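Local coordinates for protein myosin regulatory light chain (Placopecten magellanicus, PDB 3PN7) that probably confers calcium-dependent regulation on molluscan muscle myosin, serving as an EF-hand light chain whose metal site holds magnesium here, at residues Lys108-Tyr113 with Gly141-Tyr146; Gln23-Ala28 with Met76-Phe81. All blocks are in the same frame, centred on the assembly; numbering follows the deposited sequence.

Interaction 1: residues Lys108-Tyr113 with Gly141-Tyr146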
ATOM      1  N   LYS B 108      -2.414 -16.009   4.733  1.00 30.34           N
ATOM      2  CA  LYS B 108      -1.105 -15.844   5.344  1.00 30.19           C
ATOM      3  C   LYS B 108      -0.287 -14.849   4.540  1.00 31.84           C
ATOM      4  O   LYS B 108      -0.657 -14.469   3.437  1.00 32.56           O
ATOM      5  CB  LYS B 108      -0.362 -17.170   5.449  1.00 34.62           C
ATOM      6  CG  LYS B 108      -1.156 -18.282   6.125  1.00 37.24           C
ATOM      7  CD  LYS B 108      -0.489 -18.749   7.403  1.00 38.44           C
ATOM      8  CE  LYS B 108      -1.094 -20.058   7.911  1.00 41.67           C
ATOM      9  NZ  LYS B 108      -2.580 -19.973   7.914  1.00 44.56           N
ATOM     10  N   LEU B 109       0.832 -14.431   5.107  1.00 31.96           N
ATOM     11  CA  LEU B 109       1.750 -13.511   4.462  1.00 34.14           C
ATOM     12  C   LEU B 109       3.142 -14.088   4.730  1.00 35.13           C
ATOM     13  O   LEU B 109       3.396 -14.592   5.824  1.00 30.48           O
ATOM     14  CB  LEU B 109       1.617 -12.135   5.129  1.00 27.92           C
ATOM     15  CG  LEU B 109       1.137 -10.911   4.366  1.00 34.49           C
ATOM     16  CD1 LEU B 109       0.176 -11.297   3.248  1.00 36.67           C
ATOM     17  CD2 LEU B 109       0.516  -9.855   5.300  1.00 27.16           C
ATOM     18  N   ASN B 110       4.034 -14.049   3.742  1.00 32.71           N
ATOM     19  CA  ASN B 110       5.433 -14.380   3.994  1.00 31.76           C
ATOM     20  C   ASN B 110       5.967 -13.492   5.108  1.00 32.76           C
ATOM     21  O   ASN B 110       5.848 -12.265   5.037  1.00 31.50           O
ATOM     22  CB  ASN B 110       6.289 -14.189   2.735  1.00 35.79           C
ATOM     23  CG  ASN B 110       6.053 -15.274   1.688  1.00 37.40           C
ATOM     24  OD1 ASN B 110       5.222 -16.164   1.875  1.00 36.87           O
ATOM     25  ND2 ASN B 110       6.791 -15.197   0.580  1.00 32.72           N
ATOM     26  N   ILE B 111       6.557 -14.108   6.128  1.00 33.02           N
ATOM     27  CA  ILE B 111       7.071 -13.373   7.284  1.00 32.44           C
ATOM     28  C   ILE B 111       7.988 -12.209   6.881  1.00 30.87           C
ATOM     29  O   ILE B 111       7.902 -11.132   7.450  1.00 30.51           O
ATOM     30  CB  ILE B 111       7.814 -14.316   8.277  1.00 34.09           C
ATOM     31  CG1 ILE B 111       8.295 -13.543   9.517  1.00 32.64           C
ATOM     32  CG2 ILE B 111       9.005 -14.975   7.602  1.00 30.52           C
ATOM     33  CD1 ILE B 111       7.193 -12.903  10.330  1.00 25.74           C
ATOM     34  N   GLU B 112       8.843 -12.419   5.879  1.00 30.75           N
ATOM     35  CA  GLU B 112       9.783 -11.382   5.457  1.00 36.81           C
ATOM     36  C   GLU B 112       9.057 -10.234   4.768  1.00 30.61           C
ATOM     37  O   GLU B 112       9.517  -9.102   4.787  1.00 31.19           O
ATOM     38  CB  GLU B 112      10.857 -11.942   4.508  1.00 39.29           C
ATOM     39  CG  GLU B 112      10.919 -13.464   4.414  1.00 49.01           C
ATOM     40  CD  GLU B 112       9.829 -14.084   3.533  1.00 48.80           C
ATOM     41  OE1 GLU B 112       9.596 -13.600   2.385  1.00 47.67           O
ATOM     42  OE2 GLU B 112       9.221 -15.081   3.990  1.00 50.17           O
ATOM     43  N   TYR B 113       7.918 -10.531   4.163  1.00 26.94           N
ATOM     44  CA  TYR B 113       7.123  -9.510   3.480  1.00 29.34           C
ATOM     45  C   TYR B 113       6.463  -8.571   4.502  1.00 29.23           C
ATOM     46  O   TYR B 113       6.607  -7.355   4.421  1.00 25.99           O
ATOM     47  CB  TYR B 113       6.059 -10.192   2.614  1.00 31.53           C
ATOM     48  CG  TYR B 113       5.219  -9.294   1.730  1.00 30.82           C
ATOM     49  CD1 TYR B 113       5.730  -8.119   1.190  1.00 31.02           C
ATOM     50  CD2 TYR B 113       3.903  -9.644   1.419  1.00 32.35           C
ATOM     51  CE1 TYR B 113       4.942  -7.309   0.354  1.00 34.46           C
ATOM     52  CE2 TYR B 113       3.119  -8.859   0.600  1.00 31.52           C
ATOM     53  CZ  TYR B 113       3.635  -7.688   0.077  1.00 33.84           C
ATOM     54  OH  TYR B 113       2.842  -6.915  -0.734  1.00 33.53           O
ATOM     55  N   GLY B 141       6.531 -21.917   9.451  1.00 29.57           N
ATOM     56  CA  GLY B 141       6.940 -22.209   8.084  1.00 29.69           C
ATOM     57  C   GLY B 141       7.166 -20.945   7.259  1.00 34.06           C
ATOM     58  O   GLY B 141       6.932 -20.944   6.059  1.00 35.11           O
ATOM     59  N   GLY B 142       7.623 -19.873   7.906  1.00 32.53           N
ATOM     60  CA  GLY B 142       7.802 -18.595   7.245  1.00 32.00           C
ATOM     61  C   GLY B 142       6.495 -17.886   6.921  1.00 33.62           C
ATOM     62  O   GLY B 142       6.488 -16.898   6.183  1.00 34.12           O
ATOM     63  N   LYS B 143       5.388 -18.378   7.471  1.00 33.81           N
ATOM     64  CA  LYS B 143       4.069 -17.770   7.209  1.00 34.45           C
ATOM     65  C   LYS B 143       3.423 -17.125   8.438  1.00 35.53           C
ATOM     66  O   LYS B 143       3.160 -17.773   9.458  1.00 31.19           O
ATOM     67  CB  LYS B 143       3.091 -18.775   6.597  1.00 34.48           C
ATOM     68  CG  LYS B 143       3.608 -19.524   5.379  1.00 37.08           C
ATOM     69  CD  LYS B 143       3.722 -18.635   4.155  1.00 34.15           C
ATOM     70  CE  LYS B 143       3.923 -19.498   2.915  1.00 37.53           C
ATOM     71  NZ  LYS B 143       4.262 -18.691   1.706  1.00 45.14           N
ATOM     72  N   PHE B 144       3.179 -15.831   8.305  1.00 31.92           N
ATOM     73  CA  PHE B 144       2.522 -15.029   9.310  1.00 32.74           C
ATOM     74  C   PHE B 144       1.008 -15.213   9.182  1.00 32.66           C
ATOM     75  O   PHE B 144       0.401 -14.798   8.196  1.00 31.35           O
ATOM     76  CB  PHE B 144       2.931 -13.566   9.092  1.00 30.50           C
ATOM     77  CG  PHE B 144       2.307 -12.582  10.055  1.00 33.06           C
ATOM     78  CD1 PHE B 144       2.891 -12.325  11.281  1.00 33.26           C
ATOM     79  CD2 PHE B 144       1.179 -11.863   9.697  1.00 34.88           C
ATOM     80  CE1 PHE B 144       2.343 -11.402  12.151  1.00 33.78           C
ATOM     81  CE2 PHE B 144       0.628 -10.931  10.566  1.00 32.53           C
ATOM     82  CZ  PHE B 144       1.210 -10.701  11.788  1.00 34.23           C
ATOM     83  N   ASP B 145       0.407 -15.833  10.195  1.00 34.71           N
ATOM     84  CA  ASP B 145      -1.038 -16.080  10.227  1.00 31.27           C
ATOM     85  C   ASP B 145      -1.789 -14.813  10.627  1.00 35.08           C
ATOM     86  O   ASP B 145      -2.034 -14.571  11.809  1.00 34.11           O
ATOM     87  CB  ASP B 145      -1.342 -17.183  11.232  1.00 34.44           C
ATOM     88  CG  ASP B 145      -2.780 -17.668  11.162  1.00 40.15           C
ATOM     89  OD1 ASP B 145      -3.642 -16.947  10.602  1.00 36.86           O
ATOM     90  OD2 ASP B 145      -3.043 -18.782  11.675  1.00 41.87           O
ATOM     91  N   TYR B 146      -2.168 -14.001   9.649  1.00 31.03           N
ATOM     92  CA  TYR B 146      -2.745 -12.716   9.993  1.00 32.30           C
ATOM     93  C   TYR B 146      -4.182 -12.742  10.503  1.00 31.24           C
ATOM     94  O   TYR B 146      -4.590 -11.833  11.224  1.00 25.54           O
ATOM     95  CB  TYR B 146      -2.593 -11.717   8.854  1.00 27.77           C
ATOM     96  CG  TYR B 146      -3.365 -11.992   7.586  1.00 29.30           C
ATOM     97  CD1 TYR B 146      -4.726 -11.738   7.506  1.00 32.03           C
ATOM     98  CD2 TYR B 146      -2.708 -12.427   6.432  1.00 31.39           C
ATOM     99  CE1 TYR B 146      -5.433 -11.951   6.311  1.00 33.43           C
ATOM    100  CE2 TYR B 146      -3.392 -12.635   5.238  1.00 30.99           C
ATOM    101  CZ  TYR B 146      -4.753 -12.401   5.186  1.00 32.16           C
ATOM    102  OH  TYR B 146      -5.421 -12.603   4.011  1.00 31.14           O
TER
HETATM  103  O   HOH W   1      -4.725 -17.677   8.329  1.00 39.49           O

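Interaction 2: residues Gln23-Ala28 with Met76-Phe81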
ATOM      1  N   GLN B  23     -21.026   4.099  19.556  1.00 42.52           N
ATOM      2  CA  GLN B  23     -22.170   3.248  19.894  1.00 54.00           C
ATOM      3  C   GLN B  23     -21.717   1.983  20.624  1.00 53.26           C
ATOM      4  O   GLN B  23     -22.419   1.447  21.490  1.00 43.51           O
ATOM      5  CB  GLN B  23     -22.969   2.882  18.633  1.00 49.61           C
ATOM      6  CG  GLN B  23     -23.578   4.092  17.904  1.00 59.75           C
ATOM      7  CD  GLN B  23     -24.248   3.726  16.567  1.00 70.04           C
ATOM      8  OE1 GLN B  23     -24.615   2.568  16.334  1.00 69.97           O
ATOM      9  NE2 GLN B  23     -24.401   4.717  15.686  1.00 61.94           N
ATOM     10  N   GLU B  24     -20.541   1.503  20.245  1.00 48.88           N
ATOM     11  CA  GLU B  24     -19.912   0.397  20.937  1.00 49.11           C
ATOM     12  C   GLU B  24     -19.577   0.815  22.377  1.00 42.43           C
ATOM     13  O   GLU B  24     -19.888   0.104  23.329  1.00 38.25           O
ATOM     14  CB  GLU B  24     -18.646   0.015  20.188  1.00 50.60           C
ATOM     15  CG  GLU B  24     -17.980  -1.263  20.643  1.00 54.88           C
ATOM     16  CD  GLU B  24     -16.695  -1.498  19.874  1.00 57.67           C
ATOM     17  OE1 GLU B  24     -16.772  -2.023  18.739  1.00 62.17           O
ATOM     18  OE2 GLU B  24     -15.616  -1.120  20.386  1.00 54.61           O
ATOM     19  N   MET B  25     -18.960   1.983  22.533  1.00 41.87           N
ATOM     20  CA  MET B  25     -18.570   2.441  23.855  1.00 38.98           C
ATOM     21  C   MET B  25     -19.787   2.593  24.758  1.00 37.47           C
ATOM     22  O   MET B  25     -19.775   2.140  25.894  1.00 36.61           O
ATOM     23  CB  MET B  25     -17.762   3.740  23.787  1.00 36.74           C
ATOM     24  CG  MET B  25     -16.310   3.544  23.371  1.00 39.28           C
ATOM     25  SD  MET B  25     -15.277   5.020  23.570  1.00 39.00           S
ATOM     26  CE  MET B  25     -15.784   6.008  22.164  1.00 45.86           C
ATOM     27  N   LYS B  26     -20.842   3.211  24.244  1.00 40.42           N
ATOM     28  CA  LYS B  26     -22.057   3.403  25.023  1.00 42.83           C
ATOM     29  C   LYS B  26     -22.661   2.066  25.460  1.00 41.55           C
ATOM     30  O   LYS B  26     -23.181   1.945  26.579  1.00 39.43           O
ATOM     31  CB  LYS B  26     -23.080   4.259  24.254  1.00 43.25           C
ATOM     32  CG  LYS B  26     -24.418   4.459  24.985  1.00 47.56           C
ATOM     33  CD  LYS B  26     -24.220   5.050  26.399  1.00 47.40           C
ATOM     34  CE  LYS B  26     -25.558   5.285  27.119  1.00 48.54           C
ATOM     35  NZ  LYS B  26     -26.443   6.299  26.448  1.00 53.50           N
ATOM     36  N   GLU B  27     -22.590   1.073  24.580  1.00 39.98           N
ATOM     37  CA  GLU B  27     -23.128  -0.250  24.867  1.00 41.18           C
ATOM     38  C   GLU B  27     -22.295  -0.972  25.917  1.00 39.05           C
ATOM     39  O   GLU B  27     -22.835  -1.654  26.782  1.00 37.79           O
ATOM     40  CB  GLU B  27     -23.223  -1.089  23.591  1.00 47.08           C
ATOM     41  CG  GLU B  27     -24.645  -1.469  23.207  1.00 58.33           C
ATOM     42  CD  GLU B  27     -24.718  -2.773  22.434  1.00 68.04           C
ATOM     43  OE1 GLU B  27     -25.121  -3.797  23.027  1.00 53.86           O
ATOM     44  OE2 GLU B  27     -24.377  -2.772  21.234  1.00 59.55           O
ATOM     45  N   ALA B  28     -20.979  -0.814  25.842  1.00 34.98           N
ATOM     46  CA  ALA B  28     -20.093  -1.375  26.861  1.00 34.92           C
ATOM     47  C   ALA B  28     -20.345  -0.691  28.208  1.00 34.28           C
ATOM     48  O   ALA B  28     -20.470  -1.346  29.243  1.00 28.48           O
ATOM     49  CB  ALA B  28     -18.625  -1.226  26.449  1.00 32.26           C
ATOM     50  N   MET B  76     -17.457  10.735  31.273  1.00 35.31           N
ATOM     51  CA  MET B  76     -16.183  10.380  31.870  1.00 34.92           C
ATOM     52  C   MET B  76     -15.622   9.069  31.266  1.00 36.82           C
ATOM     53  O   MET B  76     -14.410   8.886  31.164  1.00 37.84           O
ATOM     54  CB  MET B  76     -16.349  10.257  33.377  1.00 33.82           C
ATOM     55  CG  MET B  76     -15.068  10.038  34.129  1.00 38.04           C
ATOM     56  SD  MET B  76     -13.934  11.439  34.000  1.00 52.10           S
ATOM     57  CE  MET B  76     -14.978  12.809  34.489  1.00 41.48           C
ATOM     58  N   PHE B  77     -16.505   8.160  30.865  1.00 31.49           N
ATOM     59  CA  PHE B  77     -16.089   6.878  30.301  1.00 33.65           C
ATOM     60  C   PHE B  77     -15.482   7.133  28.929  1.00 32.61           C
ATOM     61  O   PHE B  77     -14.432   6.589  28.583  1.00 30.18           O
ATOM     62  CB  PHE B  77     -17.315   5.977  30.190  1.00 35.49           C
ATOM     63  CG  PHE B  77     -17.043   4.592  29.674  1.00 30.74           C
ATOM     64  CD1 PHE B  77     -16.710   3.568  30.542  1.00 30.64           C
ATOM     65  CD2 PHE B  77     -17.208   4.295  28.337  1.00 28.86           C
ATOM     66  CE1 PHE B  77     -16.507   2.277  30.085  1.00 25.87           C
ATOM     67  CE2 PHE B  77     -17.003   3.008  27.871  1.00 30.93           C
ATOM     68  CZ  PHE B  77     -16.652   1.999  28.747  1.00 29.47           C
ATOM     69  N   LEU B  78     -16.149   7.994  28.168  1.00 34.71           N
ATOM     70  CA  LEU B  78     -15.665   8.425  26.869  1.00 38.15           C
ATOM     71  C   LEU B  78     -14.288   9.019  27.015  1.00 34.77           C
ATOM     72  O   LEU B  78     -13.385   8.748  26.230  1.00 35.69           O
ATOM     73  CB  LEU B  78     -16.575   9.501  26.297  1.00 39.73           C
ATOM     74  CG  LEU B  78     -17.784   9.096  25.469  1.00 41.68           C
ATOM     75  CD1 LEU B  78     -18.279  10.364  24.786  1.00 43.22           C
ATOM     76  CD2 LEU B  78     -17.399   8.045  24.442  1.00 36.42           C
ATOM     77  N   SER B  79     -14.153   9.851  28.032  1.00 33.64           N
ATOM     78  CA  SER B  79     -12.921  10.549  28.317  1.00 31.83           C
ATOM     79  C   SER B  79     -11.772   9.568  28.604  1.00 35.83           C
ATOM     80  O   SER B  79     -10.608   9.819  28.260  1.00 31.62           O
ATOM     81  CB  SER B  79     -13.180  11.484  29.493  1.00 35.72           C
ATOM     82  OG  SER B  79     -12.048  11.610  30.317  1.00 48.28           O
ATOM     83  N   ILE B  80     -12.097   8.434  29.219  1.00 30.24           N
ATOM     84  CA  ILE B  80     -11.079   7.429  29.521  1.00 31.34           C
ATOM     85  C   ILE B  80     -10.693   6.542  28.315  1.00 30.50           C
ATOM     86  O   ILE B  80      -9.559   6.056  28.223  1.00 28.36           O
ATOM     87  CB  ILE B  80     -11.545   6.551  30.675  1.00 34.83           C
ATOM     88  CG1 ILE B  80     -11.513   7.348  31.975  1.00 37.87           C
ATOM     89  CG2 ILE B  80     -10.706   5.307  30.781  1.00 32.30           C
ATOM     90  CD1 ILE B  80     -12.362   6.714  33.041  1.00 45.88           C
ATOM     91  N   PHE B  81     -11.627   6.330  27.394  1.00 28.14           N
ATOM     92  CA  PHE B  81     -11.383   5.393  26.297  1.00 31.23           C
ATOM     93  C   PHE B  81     -11.092   6.040  24.948  1.00 27.82           C
ATOM     94  O   PHE B  81     -10.446   5.423  24.116  1.00 27.40           O
ATOM     95  CB  PHE B  81     -12.552   4.412  26.126  1.00 26.91           C
ATOM     96  CG  PHE B  81     -12.504   3.247  27.053  1.00 26.91           C
ATOM     97  CD1 PHE B  81     -11.835   2.090  26.693  1.00 27.67           C
ATOM     98  CD2 PHE B  81     -13.144   3.300  28.292  1.00 29.26           C
ATOM     99  CE1 PHE B  81     -11.791   0.994  27.557  1.00 27.44           C
ATOM    100  CE2 PHE B  81     -13.101   2.219  29.172  1.00 22.23           C
ATOM    101  CZ  PHE B  81     -12.427   1.059  28.795  1.00 26.97           C
TER

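Interaction 1: residues Lys108-Tyr113 with Gly141-Tyr146
The phenol ring of Tyr-146 lies obliquely against the backbone of Lys-108, CE2 3.5 Å from Lys-108 N, while Phe-98 meets it nearly parallel and its hydroxyl is hydrogen-bonded to Asp-102. Leu-109 CD2 touches the same ring. Phe-144, its CG anti to the backbone N (chi1 179°), sends its ring away from the strand pair; there Ile-111 CD1 lies against it obliquely, and Phe-149 meets it at about 50°. Flat, apolar groups suit the buried side of the antiparallel pairing of 109-110 with 143-144, consistent with the paired loops of EF-hands. Leu-109 and Phe-144 form its hydrogen-bonded pair: Phe-144 N gives a 2.8 Å bond to Leu-109 O, nearly straight on the carbonyl, and Leu-109 N returns one to Phe-144 O. Ile-111 N, at the start of its helix, bonds Gly-142 O at 2.8 Å from above the carbonyl plane. Positive phi (72°) suits glycine at Gly-142.

Asn-110 and Lys-143 project from the other face side by side, and Lys-143 NZ donates to Asn-110 OD1 in the carbonyl plane, 2.7 Å apart. An alanine at Asn-110 would probably leave that ammonium without this acceptor and free to swing. Lys-108 crosses Lys-143, its CD 3.7 Å from Lys-143 CB, and its NZ makes a long, 4.0 Å salt bridge to Asp-145 OD2; a water donates to Asp-145 OD1 and is held only weakly by Lys-108 NZ; OD1 also caps Arg-148 N.

Strand 139-140 flanks 143-144, with Val-139 against Ile-111 and Phe-144, while Ile-114 of helix 111-120 packs on Leu-109 and Phe-144.

Interaction 2: residues Gln23-Ala28 with Met76-Phe81
Met-25 and Leu-78, 7.3 Å apart at their CA atoms, mark the nearest backbone approach of helix segments 23-28 and 76-81, whose N-to-C directions differ by 121°. The two helices, 19-32 and 74-85, are the first and last of an EF-hand pair, the usual four-helix lobe of this family. The local axes come no closer than 10.5 Å, a gap that long side chains can bridge.

Met-25 does most of the bridging. Its CB points toward the other helix, and the chain runs extended before bending at its end (chi3 -76°), which carries SD alongside Phe-81 and turns CE onto Leu-78. The thioether slides past Phe-81 in the opposite direction, SD 3.8 Å from Phe-81 CB. A flexible, unbranched and apolar chain suits this place, because it must follow the surfaces of two quite different neighbours; Ser-82 and Leu-85, further along helix 74-85, touch it as well.

Phe-77 reaches back across. With CG anti to its backbone N (chi1 -178°), the ring extends toward the first helix, and CE2 comes obliquely to within 3.5 Å of Met-25 O. Ala-28 CB meets the same ring at CZ, 4.4 Å away, and a small methyl there leaves room for so broad a group. Phe-29 packs edge-to-face with Phe-77, whose side chain stands about 11 Å from the bound magnesium. Aromatic side chains of another protein chain pack on Met-25, Ala-28 and Phe-81, placing this buried layer beside the partner that the light chain grips.

Within the second helix, Phe-81 CD2 sits over the centre of one face of Phe-77. Across the helices, Met-25 CE presses on Leu-78 CD2 at 3.5 Å, tighter than usual for two carbons.

How the interactions relate
The two contacts share no element and lie on opposite sides of the chain's centre, their centres about 35 Å apart and their nearest atoms about 17 Å. Interaction 2 is buried, joining two helices in the half that holds the magnesium, and relies on apolar contact beside another protein chain. Interaction 1 is only partly buried and is untouched by other chains; its short strands are joined by backbone bonds, with apolar groups on the inner face and charged or amide groups on the outer. Side-chain shape therefore governs fit between helices, whereas in the strand pairing the main chain sets the register and charges gather where solvent is nearer.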